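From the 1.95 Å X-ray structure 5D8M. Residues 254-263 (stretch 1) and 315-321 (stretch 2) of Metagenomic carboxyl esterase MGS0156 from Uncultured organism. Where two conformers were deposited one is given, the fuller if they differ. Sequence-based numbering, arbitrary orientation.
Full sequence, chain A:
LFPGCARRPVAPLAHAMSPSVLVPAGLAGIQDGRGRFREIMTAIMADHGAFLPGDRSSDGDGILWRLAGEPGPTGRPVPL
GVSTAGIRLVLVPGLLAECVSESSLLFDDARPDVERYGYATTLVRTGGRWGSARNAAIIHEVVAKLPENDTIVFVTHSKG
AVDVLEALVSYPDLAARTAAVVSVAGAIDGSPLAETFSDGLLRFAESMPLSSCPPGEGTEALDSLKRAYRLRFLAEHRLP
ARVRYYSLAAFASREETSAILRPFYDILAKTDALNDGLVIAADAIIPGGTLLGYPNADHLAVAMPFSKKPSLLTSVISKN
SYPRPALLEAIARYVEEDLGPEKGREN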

# COMPACT_ATOMS: atom_id res chain seq x y z
N ARG A 254 -16.65 -5.57 8.83
CA ARG A 254 -17.35 -6.06 7.65
C ARG A 254 -18.33 -5.02 7.09
O ARG A 254 -18.38 -4.79 5.88
CB ARG A 254 -18.09 -7.35 7.96
CG ARG A 254 -18.64 -7.99 6.72
CD ARG A 254 -19.38 -9.26 7.02
NE ARG A 254 -19.64 -9.98 5.78
CZ ARG A 254 -20.65 -9.74 4.95
NH1 ARG A 254 -20.78 -10.47 3.85
NH2 ARG A 254 -21.53 -8.77 5.20
N GLU A 255 -19.07 -4.36 7.97
CA GLU A 255 -20.07 -3.41 7.50
C GLU A 255 -19.46 -2.11 6.94
O GLU A 255 -20.12 -1.41 6.18
CB GLU A 255 -21.06 -3.08 8.63
CG GLU A 255 -20.55 -2.17 9.73
CD GLU A 255 -21.67 -1.72 10.67
OE1 GLU A 255 -21.46 -0.73 11.41
OE2 GLU A 255 -22.75 -2.36 10.69
N GLU A 256 -18.22 -1.79 7.31
CA GLU A 256 -17.54 -0.63 6.71
C GLU A 256 -16.60 -1.03 5.58
O GLU A 256 -15.74 -0.25 5.16
CB GLU A 256 -16.79 0.16 7.78
CG GLU A 256 -17.71 0.78 8.85
CD GLU A 256 -18.78 1.72 8.27
OE1 GLU A 256 -18.54 2.37 7.22
OE2 GLU A 256 -19.88 1.82 8.87
N THR A 257 -16.77 -2.25 5.09
CA THR A 257 -16.00 -2.77 3.98
C THR A 257 -16.90 -2.71 2.72
O THR A 257 -18.07 -3.08 2.79
CB THR A 257 -15.52 -4.24 4.27
OG1 THR A 257 -14.58 -4.24 5.37
CG2 THR A 257 -14.86 -4.86 3.05
N SER A 258 -16.37 -2.20 1.61
CA SER A 258 -17.12 -2.07 0.36
C SER A 258 -17.80 -3.36 -0.10
O SER A 258 -17.21 -4.43 0.00
CB SER A 258 -16.19 -1.58 -0.78
OG SER A 258 -15.74 -0.26 -0.55
N ALA A 259 -19.01 -3.23 -0.63
CA ALA A 259 -19.80 -4.39 -1.05
C ALA A 259 -18.97 -5.32 -1.94
O ALA A 259 -18.94 -6.51 -1.72
CB ALA A 259 -21.06 -3.94 -1.76
N ILE A 260 -18.26 -4.74 -2.90
CA ILE A 260 -17.54 -5.52 -3.89
C ILE A 260 -16.45 -6.37 -3.20
O ILE A 260 -16.10 -7.44 -3.70
CB ILE A 260 -16.90 -4.61 -4.98
CG1 ILE A 260 -16.44 -5.44 -6.18
CG2 ILE A 260 -15.75 -3.76 -4.42
CD1 ILE A 260 -17.56 -5.75 -7.14
N LEU A 261 -15.96 -5.91 -2.06
CA LEU A 261 -14.86 -6.58 -1.36
C LEU A 261 -15.36 -7.58 -0.32
O LEU A 261 -14.62 -8.45 0.13
CB LEU A 261 -13.97 -5.55 -0.67
CG LEU A 261 -13.25 -4.54 -1.57
CD1 LEU A 261 -12.44 -3.62 -0.67
CD2 LEU A 261 -12.34 -5.25 -2.61
N ARG A 262 -16.63 -7.48 0.07
CA ARG A 262 -17.12 -8.34 1.14
C ARG A 262 -17.01 -9.84 0.89
O ARG A 262 -16.66 -10.57 1.80
CB ARG A 262 -18.58 -8.00 1.48
CG ARG A 262 -18.70 -6.65 2.13
CD ARG A 262 -19.99 -6.54 2.94
NE ARG A 262 -20.15 -5.19 3.44
CZ ARG A 262 -20.98 -4.30 2.93
NH1 ARG A 262 -21.78 -4.63 1.91
NH2 ARG A 262 -21.05 -3.08 3.46
N PRO A 263 -17.31 -10.32 -0.34
CA PRO A 263 -17.11 -11.76 -0.51
C PRO A 263 -15.67 -12.22 -0.27
O PRO A 263 -15.45 -13.35 0.19
CB PRO A 263 -17.51 -11.99 -1.97
CG PRO A 263 -18.50 -10.91 -2.26
CD PRO A 263 -17.97 -9.71 -1.51
N SER A 315 -20.60 2.53 -7.52
CA SER A 315 -21.65 2.15 -6.60
C SER A 315 -21.31 0.92 -5.76
O SER A 315 -21.68 0.86 -4.60
CB SER A 315 -22.94 1.90 -7.37
OG SER A 315 -23.43 3.12 -7.90
N VAL A 316 -20.62 -0.06 -6.34
CA VAL A 316 -20.32 -1.29 -5.61
C VAL A 316 -19.11 -1.12 -4.70
O VAL A 316 -18.94 -1.85 -3.74
CB VAL A 316 -20.13 -2.49 -6.57
CG1 VAL A 316 -21.39 -2.66 -7.41
CG2 VAL A 316 -18.89 -2.30 -7.44
N ILE A 317 -18.28 -0.11 -4.99
CA ILE A 317 -17.21 0.29 -4.09
C ILE A 317 -17.84 1.24 -3.07
O ILE A 317 -17.57 2.44 -3.03
CB ILE A 317 -16.05 0.91 -4.88
CG1 ILE A 317 -15.60 -0.10 -5.94
CG2 ILE A 317 -14.88 1.33 -3.97
CD1 ILE A 317 -14.58 0.42 -6.92
N SER A 318 -18.71 0.66 -2.24
CA SER A 318 -19.70 1.40 -1.45
C SER A 318 -19.17 2.02 -0.15
O SER A 318 -19.88 2.76 0.50
CB SER A 318 -20.86 0.48 -1.11
OG SER A 318 -20.38 -0.59 -0.32
N LYS A 319 -17.94 1.72 0.24
CA LYS A 319 -17.40 2.28 1.48
C LYS A 319 -16.03 2.92 1.24
O LYS A 319 -15.06 2.61 1.92
CB LYS A 319 -17.31 1.19 2.57
CG LYS A 319 -18.69 0.62 2.99
CD LYS A 319 -19.52 1.71 3.68
CE LYS A 319 -20.90 1.18 4.07
NZ LYS A 319 -21.70 2.22 4.79
N ASN A 320 -15.97 3.83 0.26
CA ASN A 320 -14.70 4.36 -0.25
C ASN A 320 -14.22 5.61 0.50
O ASN A 320 -13.13 6.11 0.24
CB ASN A 320 -14.86 4.68 -1.74
CG ASN A 320 -13.53 4.97 -2.43
OD1 ASN A 320 -13.31 6.06 -2.94
ND2 ASN A 320 -12.65 3.99 -2.43
N SER A 321 -15.05 6.11 1.41
CA SER A 321 -14.71 7.31 2.16
C SER A 321 -13.65 7.03 3.22
O SER A 321 -13.81 6.15 4.06
CB SER A 321 -15.96 7.90 2.82
OG SER A 321 -16.88 8.33 1.84
O HOH W 1 -13.72 1.30 4.08
O HOH W 2 -13.42 1.51 -0.98
O HOH W 3 -22.76 -1.31 1.42

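Three direct hydrogen bonds hold the two stretches together, and each takes its proton from a backbone amide. Ile260 N donates to Val316 O at 3.1 Å, a bond between main chains where stretch 2 is about to leave its helix. The other two end on serine hydroxyls, one from each stretch: Ala259 N donates to Ser318 OG at 3.0 Å, and Lys319 N donates to Ser258 OG at 3.1 Å. Serine suits both places, because its short side chain keeps the oxygen close to its own backbone, where it can accept an amide proton from the stretch across from it.

Waters extend this polar network. Water 1 donates to Glu256 O at 2.8 Å and to Lys319 O at 2.9 Å, joining two carbonyls that could not bond to each other directly. Water 2 donates to Ser258 OG at 2.9 Å and accepts from Asn320 ND2 at 3.0 Å, while water 3 lies between Arg262 NH2, 3.2 Å away, and Ser318 OG, 3.0 Å away.

Charge contributes more loosely. Glu256 OE1 and Lys319 NZ form a long salt bridge at 4.0 Å. Lysine's long chain serves as much through its methylenes: Lys319 CB packs 3.4 Å from Glu256 O, and Lys319 CE lies 3.4 Å from Glu255 O. Arg262 presents the edge of its guanidinium to Lys319 CE, and within stretch 1 its NE donates to Arg254 O at 3.0 Å, bracing the turn that Lys319 covers.

Apolar packing completes the contact around Ile260, whose CA-to-CB bond points toward stretch 2. Its CD1 lies 3.7 Å from Val316 CG2, and its CG2 lies 4.0 Å from Ile317 CG1. A branched aliphatic chain suits this place, since CD1 meets the Val316 side chain while CG2 lies near both Ile317 CG1 and the Val316 carbonyl.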